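Local coordinates for protein UDP-glucose 4-epimerase (Campylobacter jejuni subsp. jejuni serotype O:2, PDB 7K3P) that catalyses the NAD-dependent interconversion of UDP-glucose and UDP-galactose by inverting the sugar at C4, and probably acts likewise on their N-acetylated counterparts, at residues I187-N192 with V269-Y274; F191-A196 with D244-D249; V248-S253 with Q324-D329. The protein carries 2 engineered substitutions. All blocks are in the same frame, centred on the assembly; numbering follows the deposited sequence.

Followed from the N terminus, the chain runs through strand 184-189 and straight on into 192-193, and these neighbouring pieces start two contacts. Contact 2 closes the shorter loop, from F191-A196 to D244-D249; contact 1, from I187-N192 to V269-Y274, spans a longer one that contains it. Contact 3 starts on the helix where contact 2 ends, sharing V248 and D249, and reaches forward to Q324-D329, so its segments alternate with those of contact 1 and the two loops cross. Together they tie the last strand pair of the nucleotide-binding sheet, the small mixed sheet, helix 248-261 and the loop before helix 330-343. Y274 of contact 1 hydrogen-bonds both H247 of contact 2 and D250 of contact 3.

Contact 1: I187-N192 with V269-Y274; sequences ILRYFN and VFNVGY. With NAD (nicotinamide-adenine-dinucleotide), chain C.
R189 and V269 make the tight end of this parallel strand pair: V269 CG2 sits over the centre of the R189 guanidinium, 3.4 Å from CZ. The arginine chain is extended from CG to NE, which carries the flat group back over the methyl while E170 takes a salt bridge from NH2 and Y142 and the E152 carbonyl hydrogen-bond NH1. On the other face of the sheet, L188 CD2 lies at the edge of the F270 ring, 3.8 Å from F270 CB, and also packs on V272 CG2. Three backbone bonds set the register. F270 N donates to I187 O at 2.8 Å, R189 N to F270 O, and V272 N to R189 O. Their N-H angles, 159° to 166°, show a regular ladder between nearly parallel strands.

Level with V272, Y190 leaves the ladder. Its CB still rests on V272 O at 3.3 Å, but CG lies between the backbone N and carbonyl carbon (chi1 43°), and the ring passes obliquely beside the nicotinamide. From F191 and G273 onward the chains separate and direct bonding gives way to water: one molecule accepts from F191 N and can donate to V272 O, 2.7 Å away. This is the last strand pair of the Rossmann-type sheet. Its chemistry is divided along its length: the R189 guanidinium is held by E170, Y142 and the E152 carbonyl with a methyl over one face, whereas Y190, just past the ladder, spends its hydroxyl proton on the ribose ring oxygen of the cofactor, OH to NAD O4D being 2.9 Å.

Contact 2: F191-A196 with D244-D249; sequences FNVAGA and DFIHVD. With NAD (nicotinamide-adenine-dinucleotide), chain C.
V193 and I246 lie side by side on one face of this short parallel pairing, V193 CB 3.7 Å from I246 CG2. Two backbone bonds flank them. A194 N donates to I246 O at 3.0 Å, and I246 N reaches N192 O at 3.2 Å, where an N-H angle of 136° marks a bent bond in a weakly bonded strand pair. On the cofactor side V193 CG1 nearly eclipses its own backbone N (chi1 -4°), a strained torsion that presses the methyl against the NAD carboxamide, so closely that the fit there is doubtful. Upstream, F191 and D244 cross at about a right angle, with F191 CD2 3.6 Å from D244 CB.

The next shell is largely water. One molecule accepts from N192 N and donates to D244 O; another lies within bonding distance of N192 O and D244 OD1 and can donate to either. A third links A194 O to V248 N, the start of helix 248-261. D244 OD2 is held by S312 N of strand 309-312, and A194 O also receives Y27 OH from the helix after the first strand.

Farther out, H247 N-caps the helix: its ND1 accepts from D249 N at 2.9 Å. A type II turn from V193 to A196 carries the chain away, with G195 at a positive phi that suits glycine. Only two direct backbone bonds join the segments, and waters bridge the wider upstream end, where N192 N is 3.9 Å from D244 O. NAD N7N, 2.7 Å from V193 N and 3.4 Å from N192 ND2, would face two other donors as modelled, which leaves the carboxamide orientation doubtful.

Contact 3: V248-S253 with Q324-D329; sequences VDDISS and QPKYDD
D250 grips the backbone of the 324-329 loop with both carboxylate oxygens. OD1 receives K326 N at 2.9 Å in a nearly straight bond (163°), approached on the syn side but well out of the carboxylate plane. OD2 receives Y327 N at 3.0 Å through its syn lone pair, a more bent bond (135°). Two consecutive amides are thus held by one side chain. The conformation that permits this has CG anti to the carbonyl carbon and beside the backbone N (chi1 -75°), which leans the carboxylate out from the helix and within reach of K326 N and Y327 N together. P325 packs on the OD1 side of the carboxylate, its CB 3.7 Å from D250 CG and its CA 3.4 Å from D250 OD1. OD2 has a further partner in Y274 OH. Buried and placed in the first turn of helix 248-261, the carboxylate probably gains from the positive end of the helix dipole, which would favour its charged form.

Y327 takes the same kind of first torsion as D250, its CG beside the backbone N, and this brings its ring obliquely beside D249, with CE2 3.7 Å from D249 CB. Y327 CB also closes to 3.3 Å from D250 OD2. The ring also meets that of H247. Inside the helix S252 OG donates to V248 O at 2.8 Å, joining S252 N there from the opposite face of the carbonyl plane.

Beyond the grip, D328 centres an inverse gamma turn and bonds H276 through OD2, and D329 N-caps helix 330-343 through L332 N. D250 closes the DFIHVDD sequence, which resembles the aspartate-aromatic-IHV signature of UDP-glucose 4-epimerases and related extended short-chain dehydrogenases; here its helix start is joined to the loop leading into the C-terminal helix.

Contact 1: I187-N192 with V269-Y274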
loop_
_atom_site.group_PDB
_atom_site.type_symbol
_atom_site.label_atom_id
_atom_site.label_comp_id
_atom_site.label_asym_id
_atom_site.label_seq_id
_atom_site.Cartn_x
_atom_site.Cartn_y
_atom_site.Cartn_z
ATOM N N ILE A 187 -9.952 12.930 -2.817
ATOM C CA ILE A 187 -9.783 12.262 -1.539
ATOM C C ILE A 187 -10.198 13.169 -0.396
ATOM O O ILE A 187 -9.762 14.325 -0.325
ATOM C CB ILE A 187 -8.320 11.856 -1.331
ATOM C CG1 ILE A 187 -7.951 10.712 -2.287
ATOM C CG2 ILE A 187 -8.088 11.460 0.143
ATOM C CD1 ILE A 187 -6.459 10.666 -2.625
ATOM N N LEU A 188 -11.023 12.654 0.510
ATOM C CA LEU A 188 -11.436 13.435 1.675
ATOM C C LEU A 188 -10.824 12.859 2.964
ATOM O O LEU A 188 -10.986 11.665 3.262
ATOM C CB LEU A 188 -12.973 13.489 1.773
ATOM C CG LEU A 188 -13.693 14.106 0.568
ATOM C CD1 LEU A 188 -15.190 14.185 0.795
ATOM C CD2 LEU A 188 -13.140 15.499 0.302
ATOM N N ARG A 189 -10.108 13.694 3.720
ATOM C CA ARG A 189 -9.587 13.277 5.032
ATOM C C ARG A 189 -10.304 14.056 6.130
ATOM O O ARG A 189 -10.593 15.247 5.959
ATOM C CB ARG A 189 -8.090 13.547 5.124
ATOM C CG ARG A 189 -7.241 12.899 4.034
ATOM C CD ARG A 189 -5.839 13.451 4.093
ATOM N NE ARG A 189 -4.983 12.924 3.036
ATOM C CZ ARG A 189 -3.960 13.589 2.522
ATOM N NH1 ARG A 189 -3.666 14.807 2.986
ATOM N NH2 ARG A 189 -3.244 13.044 1.554
ATOM N N TYR A 190 -10.583 13.398 7.252
ATOM C CA TYR A 190 -11.257 14.057 8.361
ATOM C C TYR A 190 -11.058 13.279 9.643
ATOM O O TYR A 190 -10.668 12.100 9.621
ATOM C CB TYR A 190 -12.761 14.241 8.072
ATOM C CG TYR A 190 -13.437 13.024 7.448
ATOM C CD1 TYR A 190 -13.299 12.740 6.094
ATOM C CD2 TYR A 190 -14.239 12.189 8.213
ATOM C CE1 TYR A 190 -13.944 11.620 5.515
ATOM C CE2 TYR A 190 -14.884 11.100 7.653
ATOM C CZ TYR A 190 -14.728 10.820 6.313
ATOM O OH TYR A 190 -15.375 9.723 5.778
ATOM N N PHE A 191 -11.315 13.944 10.762
ATOM C CA PHE A 191 -11.215 13.300 12.058
ATOM C C PHE A 191 -12.519 12.579 12.394
ATOM O O PHE A 191 -13.291 12.225 11.500
ATOM C CB PHE A 191 -10.837 14.337 13.121
ATOM C CG PHE A 191 -9.383 14.716 13.086
ATOM C CD1 PHE A 191 -8.438 13.959 13.779
ATOM C CD2 PHE A 191 -8.950 15.800 12.334
ATOM C CE1 PHE A 191 -7.085 14.292 13.738
ATOM C CE2 PHE A 191 -7.600 16.144 12.287
ATOM C CZ PHE A 191 -6.663 15.390 12.992
ATOM N N ASN A 192 -12.776 12.378 13.679
ATOM C CA ASN A 192 -13.893 11.554 14.114
ATOM C C ASN A 192 -15.262 12.162 13.758
ATOM O O ASN A 192 -15.458 13.389 13.850
ATOM C CB ASN A 192 -13.800 11.341 15.622
ATOM C CG ASN A 192 -14.902 10.437 16.151
ATOM O OD1 ASN A 192 -15.802 10.883 16.876
ATOM N ND2 ASN A 192 -14.850 9.166 15.773
ATOM N N VAL A 269 -7.074 16.588 -3.022
ATOM C CA VAL A 269 -7.326 16.045 -1.686
ATOM C C VAL A 269 -7.754 17.183 -0.760
ATOM O O VAL A 269 -7.196 18.282 -0.825
ATOM C CB VAL A 269 -6.078 15.288 -1.155
ATOM C CG1 VAL A 269 -4.820 16.143 -1.341
ATOM C CG2 VAL A 269 -6.255 14.875 0.301
ATOM N N PHE A 270 -8.764 16.937 0.071
ATOM C CA PHE A 270 -9.287 17.964 0.961
ATOM C C PHE A 270 -9.425 17.418 2.363
ATOM O O PHE A 270 -9.953 16.307 2.548
ATOM C CB PHE A 270 -10.706 18.406 0.549
ATOM C CG PHE A 270 -10.777 19.137 -0.762
ATOM C CD1 PHE A 270 -10.232 20.409 -0.898
ATOM C CD2 PHE A 270 -11.431 18.563 -1.847
ATOM C CE1 PHE A 270 -10.314 21.091 -2.106
ATOM C CE2 PHE A 270 -11.519 19.234 -3.070
ATOM C CZ PHE A 270 -10.954 20.509 -3.200
ATOM N N ASN A 271 -8.998 18.205 3.349
ATOM C CA ASN A 271 -9.478 17.989 4.699
ATOM C C ASN A 271 -10.937 18.421 4.739
ATOM O O ASN A 271 -11.305 19.426 4.119
ATOM C CB ASN A 271 -8.699 18.851 5.697
ATOM C CG ASN A 271 -7.286 18.366 5.920
ATOM O OD1 ASN A 271 -7.005 17.163 5.851
ATOM N ND2 ASN A 271 -6.377 19.307 6.208
ATOM N N VAL A 272 -11.758 17.704 5.496
ATOM C CA VAL A 272 -13.105 18.171 5.782
ATOM C C VAL A 272 -13.206 18.457 7.265
ATOM O O VAL A 272 -13.025 17.555 8.089
ATOM C CB VAL A 272 -14.179 17.141 5.405
ATOM C CG1 VAL A 272 -15.564 17.765 5.547
ATOM C CG2 VAL A 272 -13.957 16.637 3.967
ATOM N N GLY A 273 -13.507 19.710 7.614
ATOM C CA GLY A 273 -13.628 20.087 9.015
ATOM C C GLY A 273 -14.170 21.503 9.169
ATOM O O GLY A 273 -14.258 22.253 8.180
ATOM N N TYR A 274 -14.521 21.874 10.401
ATOM C CA TYR A 274 -15.096 23.190 10.667
ATOM C C TYR A 274 -14.048 24.315 10.724
ATOM O O TYR A 274 -14.412 25.502 10.792
ATOM C CB TYR A 274 -15.940 23.166 11.949
ATOM C CG TYR A 274 -17.115 22.217 11.916
ATOM C CD1 TYR A 274 -17.948 22.141 10.797
ATOM C CD2 TYR A 274 -17.397 21.393 13.003
ATOM C CE1 TYR A 274 -19.035 21.272 10.767
ATOM C CE2 TYR A 274 -18.482 20.520 12.983
ATOM C CZ TYR A 274 -19.293 20.465 11.861
ATOM O OH TYR A 274 -20.366 19.605 11.840
HETATM P PA NAD C . -19.476 2.170 8.476
HETATM O O1A NAD C . -18.984 0.853 9.024
HETATM O O2A NAD C . -20.778 2.562 9.115
HETATM O O5B NAD C . -19.733 2.074 6.922
HETATM C C5B NAD C . -19.031 1.105 6.197
HETATM C C4B NAD C . -19.955 0.425 5.266
HETATM O O4B NAD C . -19.266 -0.289 4.280
HETATM C C3B NAD C . -20.876 -0.581 6.022
HETATM O O3B NAD C . -22.332 -0.439 5.811
HETATM C C2B NAD C . -20.255 -1.955 5.674
HETATM O O2B NAD C . -21.158 -2.976 5.681
HETATM C C1B NAD C . -19.722 -1.645 4.311
HETATM N N9A NAD C . -18.662 -2.577 3.895
HETATM C C8A NAD C . -17.525 -2.857 4.564
HETATM N N7A NAD C . -16.803 -3.770 3.896
HETATM C C5A NAD C . -17.449 -4.104 2.772
HETATM C C6A NAD C . -17.192 -4.991 1.714
HETATM N N6A NAD C . -15.974 -5.766 1.705
HETATM N N1A NAD C . -18.066 -5.092 0.693
HETATM C C2A NAD C . -19.207 -4.382 0.663
HETATM N N3A NAD C . -19.507 -3.517 1.687
HETATM C C4A NAD C . -18.654 -3.358 2.740
HETATM O O3 NAD C . -18.346 3.256 8.743
HETATM P PN NAD C . -18.565 4.809 8.569
HETATM O O1N NAD C . -19.866 5.087 7.839
HETATM O O2N NAD C . -18.590 5.419 9.938
HETATM O O5D NAD C . -17.342 5.375 7.743
HETATM C C5D NAD C . -17.347 5.206 6.345
HETATM C C4D NAD C . -16.031 5.647 5.727
HETATM O O4D NAD C . -15.631 6.907 6.218
HETATM C C3D NAD C . -14.892 4.646 5.888
HETATM O O3D NAD C . -14.144 4.612 4.740
HETATM C C2D NAD C . -14.029 5.200 6.941
HETATM O O2D NAD C . -12.712 4.800 6.863
HETATM C C1D NAD C . -14.261 6.722 6.743
HETATM N N1N NAD C . -13.994 7.584 7.986
HETATM C C2N NAD C . -14.890 7.432 9.026
HETATM C C3N NAD C . -14.716 8.184 10.184
HETATM C C7N NAD C . -15.685 8.027 11.326
HETATM O O7N NAD C . -16.614 7.235 11.278
HETATM N N7N NAD C . -15.500 8.822 12.494
HETATM C C4N NAD C . -13.662 9.074 10.271
HETATM C C5N NAD C . -12.776 9.216 9.227
HETATM C C6N NAD C . -12.933 8.463 8.056
HETATM O O HOH W 1 -11.542 16.925 10.260
#

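Contact 2: F191-A196 with D244-D249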
loop_
_atom_site.group_PDB
_atom_site.type_symbol
_atom_site.label_atom_id
_atom_site.label_comp_id
_atom_site.label_asym_id
_atom_site.label_seq_id
_atom_site.Cartn_x
_atom_site.Cartn_y
_atom_site.Cartn_z
ATOM N N PHE A 191 -11.315 13.944 10.762
ATOM C CA PHE A 191 -11.215 13.300 12.058
ATOM C C PHE A 191 -12.519 12.579 12.394
ATOM O O PHE A 191 -13.291 12.225 11.500
ATOM C CB PHE A 191 -10.837 14.337 13.121
ATOM C CG PHE A 191 -9.383 14.716 13.086
ATOM C CD1 PHE A 191 -8.438 13.959 13.779
ATOM C CD2 PHE A 191 -8.950 15.800 12.334
ATOM C CE1 PHE A 191 -7.085 14.292 13.738
ATOM C CE2 PHE A 191 -7.600 16.144 12.287
ATOM C CZ PHE A 191 -6.663 15.390 12.992
ATOM N N ASN A 192 -12.776 12.378 13.679
ATOM C CA ASN A 192 -13.893 11.554 14.114
ATOM C C ASN A 192 -15.262 12.162 13.758
ATOM O O ASN A 192 -15.458 13.389 13.850
ATOM C CB ASN A 192 -13.800 11.341 15.622
ATOM C CG ASN A 192 -14.902 10.437 16.151
ATOM O OD1 ASN A 192 -15.802 10.883 16.876
ATOM N ND2 ASN A 192 -14.850 9.166 15.773
ATOM N N VAL A 193 -16.215 11.325 13.358
ATOM C CA VAL A 193 -17.565 11.845 13.140
ATOM C C VAL A 193 -18.537 11.428 14.242
ATOM O O VAL A 193 -18.674 10.248 14.556
ATOM C CB VAL A 193 -18.100 11.620 11.695
ATOM C CG1 VAL A 193 -17.048 11.001 10.796
ATOM C CG2 VAL A 193 -19.417 10.870 11.688
ATOM N N ALA A 194 -19.188 12.419 14.849
ATOM C CA ALA A 194 -20.048 12.174 16.013
ATOM C C ALA A 194 -21.107 11.122 15.710
ATOM O O ALA A 194 -21.689 11.117 14.622
ATOM C CB ALA A 194 -20.702 13.478 16.487
ATOM N N GLY A 195 -21.336 10.218 16.660
ATOM C CA GLY A 195 -22.360 9.201 16.500
ATOM C C GLY A 195 -21.919 7.897 15.854
ATOM O O GLY A 195 -22.715 6.966 15.762
ATOM N N ALA A 196 -20.668 7.809 15.398
ATOM C CA ALA A 196 -20.204 6.558 14.781
ATOM C C ALA A 196 -20.101 5.439 15.818
ATOM O O ALA A 196 -19.513 5.627 16.886
ATOM C CB ALA A 196 -18.887 6.755 14.073
ATOM N N ASP A 244 -10.959 17.828 16.906
ATOM C CA ASP A 244 -11.746 18.084 15.719
ATOM C C ASP A 244 -12.835 17.004 15.592
ATOM O O ASP A 244 -12.533 15.797 15.541
ATOM C CB ASP A 244 -10.781 18.068 14.528
ATOM C CG ASP A 244 -11.403 18.587 13.253
ATOM O OD1 ASP A 244 -12.453 18.047 12.842
ATOM O OD2 ASP A 244 -10.821 19.524 12.658
ATOM N N PHE A 245 -14.099 17.431 15.594
ATOM C CA PHE A 245 -15.241 16.522 15.426
ATOM C C PHE A 245 -16.164 17.058 14.337
ATOM O O PHE A 245 -16.153 18.256 14.046
ATOM C CB PHE A 245 -16.018 16.392 16.738
ATOM C CG PHE A 245 -15.152 16.072 17.907
ATOM C CD1 PHE A 245 -14.772 14.757 18.162
ATOM C CD2 PHE A 245 -14.688 17.082 18.738
ATOM C CE1 PHE A 245 -13.948 14.456 19.232
ATOM C CE2 PHE A 245 -13.867 16.791 19.813
ATOM C CZ PHE A 245 -13.496 15.470 20.062
ATOM N N ILE A 246 -16.965 16.187 13.731
ATOM C CA ILE A 246 -17.846 16.648 12.662
ATOM C C ILE A 246 -19.203 15.941 12.672
ATOM O O ILE A 246 -19.306 14.753 13.019
ATOM C CB ILE A 246 -17.169 16.537 11.279
ATOM C CG1 ILE A 246 -17.960 17.324 10.234
ATOM C CG2 ILE A 246 -16.995 15.054 10.869
ATOM C CD1 ILE A 246 -17.155 17.612 8.978
ATOM N N HIS A 247 -20.246 16.684 12.308
ATOM C CA HIS A 247 -21.599 16.132 12.255
ATOM C C HIS A 247 -21.725 15.195 11.049
ATOM O O HIS A 247 -21.212 15.491 9.978
ATOM C CB HIS A 247 -22.630 17.263 12.166
ATOM C CG HIS A 247 -24.039 16.808 12.364
ATOM N ND1 HIS A 247 -24.786 16.236 11.356
ATOM C CD2 HIS A 247 -24.839 16.836 13.456
ATOM C CE1 HIS A 247 -25.986 15.932 11.818
ATOM N NE2 HIS A 247 -26.042 16.282 13.088
ATOM N N VAL A 248 -22.409 14.067 11.227
ATOM C CA VAL A 248 -22.516 13.084 10.141
ATOM C C VAL A 248 -23.116 13.680 8.862
ATOM O O VAL A 248 -22.765 13.263 7.755
ATOM C CB VAL A 248 -23.294 11.813 10.575
ATOM C CG1 VAL A 248 -24.739 12.160 10.954
ATOM C CG2 VAL A 248 -23.267 10.760 9.464
ATOM N N ASP A 249 -24.001 14.668 8.999
ATOM C CA ASP A 249 -24.642 15.240 7.813
ATOM C C ASP A 249 -23.743 16.258 7.110
ATOM O O ASP A 249 -23.924 16.536 5.922
ATOM C CB ASP A 249 -26.027 15.837 8.153
ATOM C CG ASP A 249 -27.100 14.764 8.347
ATOM O OD1 ASP A 249 -27.181 13.837 7.506
ATOM O OD2 ASP A 249 -27.848 14.835 9.350
HETATM P PA NAD C . -19.476 2.170 8.476
HETATM O O1A NAD C . -18.984 0.853 9.024
HETATM O O2A NAD C . -20.778 2.562 9.115
HETATM O O5B NAD C . -19.733 2.074 6.922
HETATM C C5B NAD C . -19.031 1.105 6.197
HETATM C C4B NAD C . -19.955 0.425 5.266
HETATM O O4B NAD C . -19.266 -0.289 4.280
HETATM C C3B NAD C . -20.876 -0.581 6.022
HETATM O O3B NAD C . -22.332 -0.439 5.811
HETATM C C2B NAD C . -20.255 -1.955 5.674
HETATM O O2B NAD C . -21.158 -2.976 5.681
HETATM C C1B NAD C . -19.722 -1.645 4.311
HETATM N N9A NAD C . -18.662 -2.577 3.895
HETATM C C8A NAD C . -17.525 -2.857 4.564
HETATM N N7A NAD C . -16.803 -3.770 3.896
HETATM C C5A NAD C . -17.449 -4.104 2.772
HETATM C C6A NAD C . -17.192 -4.991 1.714
HETATM N N6A NAD C . -15.974 -5.766 1.705
HETATM N N1A NAD C . -18.066 -5.092 0.693
HETATM C C2A NAD C . -19.207 -4.382 0.663
HETATM N N3A NAD C . -19.507 -3.517 1.687
HETATM C C4A NAD C . -18.654 -3.358 2.740
HETATM O O3 NAD C . -18.346 3.256 8.743
HETATM P PN NAD C . -18.565 4.809 8.569
HETATM O O1N NAD C . -19.866 5.087 7.839
HETATM O O2N NAD C . -18.590 5.419 9.938
HETATM O O5D NAD C . -17.342 5.375 7.743
HETATM C C5D NAD C . -17.347 5.206 6.345
HETATM C C4D NAD C . -16.031 5.647 5.727
HETATM O O4D NAD C . -15.631 6.907 6.218
HETATM C C3D NAD C . -14.892 4.646 5.888
HETATM O O3D NAD C . -14.144 4.612 4.740
HETATM C C2D NAD C . -14.029 5.200 6.941
HETATM O O2D NAD C . -12.712 4.800 6.863
HETATM C C1D NAD C . -14.261 6.722 6.743
HETATM N N1N NAD C . -13.994 7.584 7.986
HETATM C C2N NAD C . -14.890 7.432 9.026
HETATM C C3N NAD C . -14.716 8.184 10.184
HETATM C C7N NAD C . -15.685 8.027 11.326
HETATM O O7N NAD C . -16.614 7.235 11.278
HETATM N N7N NAD C . -15.500 8.822 12.494
HETATM C C4N NAD C . -13.662 9.074 10.271
HETATM C C5N NAD C . -12.776 9.216 9.227
HETATM C C6N NAD C . -12.933 8.463 8.056
HETATM O O HOH W 1 -11.542 16.925 10.260
HETATM O O HOH W 2 -11.414 13.438 16.295
HETATM O O HOH W 3 -13.786 15.418 12.258
HETATM O O HOH W 4 -23.257 13.355 13.998
#

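Contact 3: V248-S253 with Q324-D329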
loop_
_atom_site.group_PDB
_atom_site.type_symbol
_atom_site.label_atom_id
_atom_site.label_comp_id
_atom_site.label_asym_id
_atom_site.label_seq_id
_atom_site.Cartn_x
_atom_site.Cartn_y
_atom_site.Cartn_z
ATOM N N VAL A 248 -22.409 14.067 11.227
ATOM C CA VAL A 248 -22.516 13.084 10.141
ATOM C C VAL A 248 -23.116 13.680 8.862
ATOM O O VAL A 248 -22.765 13.263 7.755
ATOM C CB VAL A 248 -23.294 11.813 10.575
ATOM C CG1 VAL A 248 -24.739 12.160 10.954
ATOM C CG2 VAL A 248 -23.267 10.760 9.464
ATOM N N ASP A 249 -24.001 14.668 8.999
ATOM C CA ASP A 249 -24.642 15.240 7.813
ATOM C C ASP A 249 -23.743 16.258 7.110
ATOM O O ASP A 249 -23.924 16.536 5.922
ATOM C CB ASP A 249 -26.027 15.837 8.153
ATOM C CG ASP A 249 -27.100 14.764 8.347
ATOM O OD1 ASP A 249 -27.181 13.837 7.506
ATOM O OD2 ASP A 249 -27.848 14.835 9.350
ATOM N N ASP A 250 -22.768 16.796 7.846
ATOM C CA ASP A 250 -21.799 17.748 7.293
ATOM C C ASP A 250 -20.652 17.056 6.565
ATOM O O ASP A 250 -20.140 17.552 5.546
ATOM C CB ASP A 250 -21.235 18.644 8.405
ATOM C CG ASP A 250 -22.225 19.711 8.860
ATOM O OD1 ASP A 250 -23.073 20.113 8.037
ATOM O OD2 ASP A 250 -22.154 20.147 10.034
ATOM N N ILE A 251 -20.198 15.928 7.104
ATOM C CA ILE A 251 -19.217 15.147 6.343
ATOM C C ILE A 251 -19.952 14.554 5.132
ATOM O O ILE A 251 -19.395 14.467 4.040
ATOM C CB ILE A 251 -18.519 14.059 7.206
ATOM C CG1 ILE A 251 -17.540 13.239 6.360
ATOM C CG2 ILE A 251 -19.536 13.164 7.899
ATOM C CD1 ILE A 251 -16.494 14.093 5.674
ATOM N N SER A 252 -21.215 14.183 5.325
ATOM C CA SER A 252 -22.003 13.668 4.204
ATOM C C SER A 252 -22.081 14.700 3.083
ATOM O O SER A 252 -21.782 14.383 1.937
ATOM C CB SER A 252 -23.398 13.229 4.650
ATOM O OG SER A 252 -23.333 12.004 5.352
ATOM N N SER A 253 -22.439 15.945 3.410
ATOM C CA SER A 253 -22.604 16.957 2.368
ATOM C C SER A 253 -21.282 17.260 1.661
ATOM O O SER A 253 -21.253 17.586 0.469
ATOM C CB SER A 253 -23.257 18.239 2.935
ATOM O OG SER A 253 -22.385 18.905 3.838
ATOM N N GLN A 324 -20.648 23.942 2.496
ATOM C CA GLN A 324 -20.988 24.811 3.613
ATOM C C GLN A 324 -21.676 23.996 4.692
ATOM O O GLN A 324 -22.828 23.576 4.537
ATOM C CB GLN A 324 -21.900 25.966 3.162
ATOM C CG GLN A 324 -22.235 26.960 4.286
ATOM C CD GLN A 324 -23.093 28.110 3.794
ATOM O OE1 GLN A 324 -22.784 28.724 2.766
ATOM N NE2 GLN A 324 -24.183 28.397 4.513
ATOM N N PRO A 325 -20.965 23.753 5.802
ATOM C CA PRO A 325 -21.551 22.937 6.863
ATOM C C PRO A 325 -22.694 23.701 7.495
ATOM O O PRO A 325 -22.703 24.932 7.477
ATOM C CB PRO A 325 -20.399 22.784 7.876
ATOM C CG PRO A 325 -19.439 23.897 7.558
ATOM C CD PRO A 325 -19.564 24.119 6.076
ATOM N N LYS A 326 -23.656 23.001 8.059
ATOM C CA LYS A 326 -24.718 23.736 8.702
ATOM C C LYS A 326 -25.063 23.152 10.069
ATOM O O LYS A 326 -26.048 23.551 10.695
ATOM C CB LYS A 326 -25.922 23.864 7.764
ATOM C CG LYS A 326 -25.806 23.011 6.499
ATOM C CD LYS A 326 -27.163 22.768 5.843
ATOM C CE LYS A 326 -27.732 24.060 5.258
ATOM N NZ LYS A 326 -28.750 23.785 4.207
ATOM N N TYR A 327 -24.230 22.226 10.546
ATOM C CA TYR A 327 -24.401 21.718 11.906
ATOM C C TYR A 327 -23.159 21.905 12.787
ATOM O O TYR A 327 -22.925 21.116 13.710
ATOM C CB TYR A 327 -24.886 20.259 11.918
ATOM C CG TYR A 327 -26.184 20.030 11.170
ATOM C CD1 TYR A 327 -27.370 20.610 11.601
ATOM C CD2 TYR A 327 -26.221 19.228 10.033
ATOM C CE1 TYR A 327 -28.564 20.404 10.908
ATOM C CE2 TYR A 327 -27.398 19.013 9.335
ATOM C CZ TYR A 327 -28.567 19.605 9.779
ATOM O OH TYR A 327 -29.742 19.401 9.093
ATOM N N ASP A 328 -22.384 22.956 12.508
ATOM C CA ASP A 328 -21.301 23.367 13.396
ATOM C C ASP A 328 -21.943 23.945 14.651
ATOM O O ASP A 328 -22.021 25.163 14.826
ATOM C CB ASP A 328 -20.381 24.412 12.736
ATOM C CG ASP A 328 -19.123 24.712 13.581
ATOM O OD1 ASP A 328 -19.023 24.176 14.711
ATOM O OD2 ASP A 328 -18.249 25.489 13.127
ATOM N N ASP A 329 -22.417 23.058 15.515
ATOM C CA ASP A 329 -23.158 23.445 16.703
ATOM C C ASP A 329 -22.964 22.314 17.700
ATOM O O ASP A 329 -23.486 21.220 17.490
ATOM C CB ASP A 329 -24.642 23.621 16.336
ATOM C CG ASP A 329 -25.526 23.911 17.536
ATOM O OD1 ASP A 329 -25.439 23.198 18.557
ATOM O OD2 ASP A 329 -26.334 24.858 17.449
#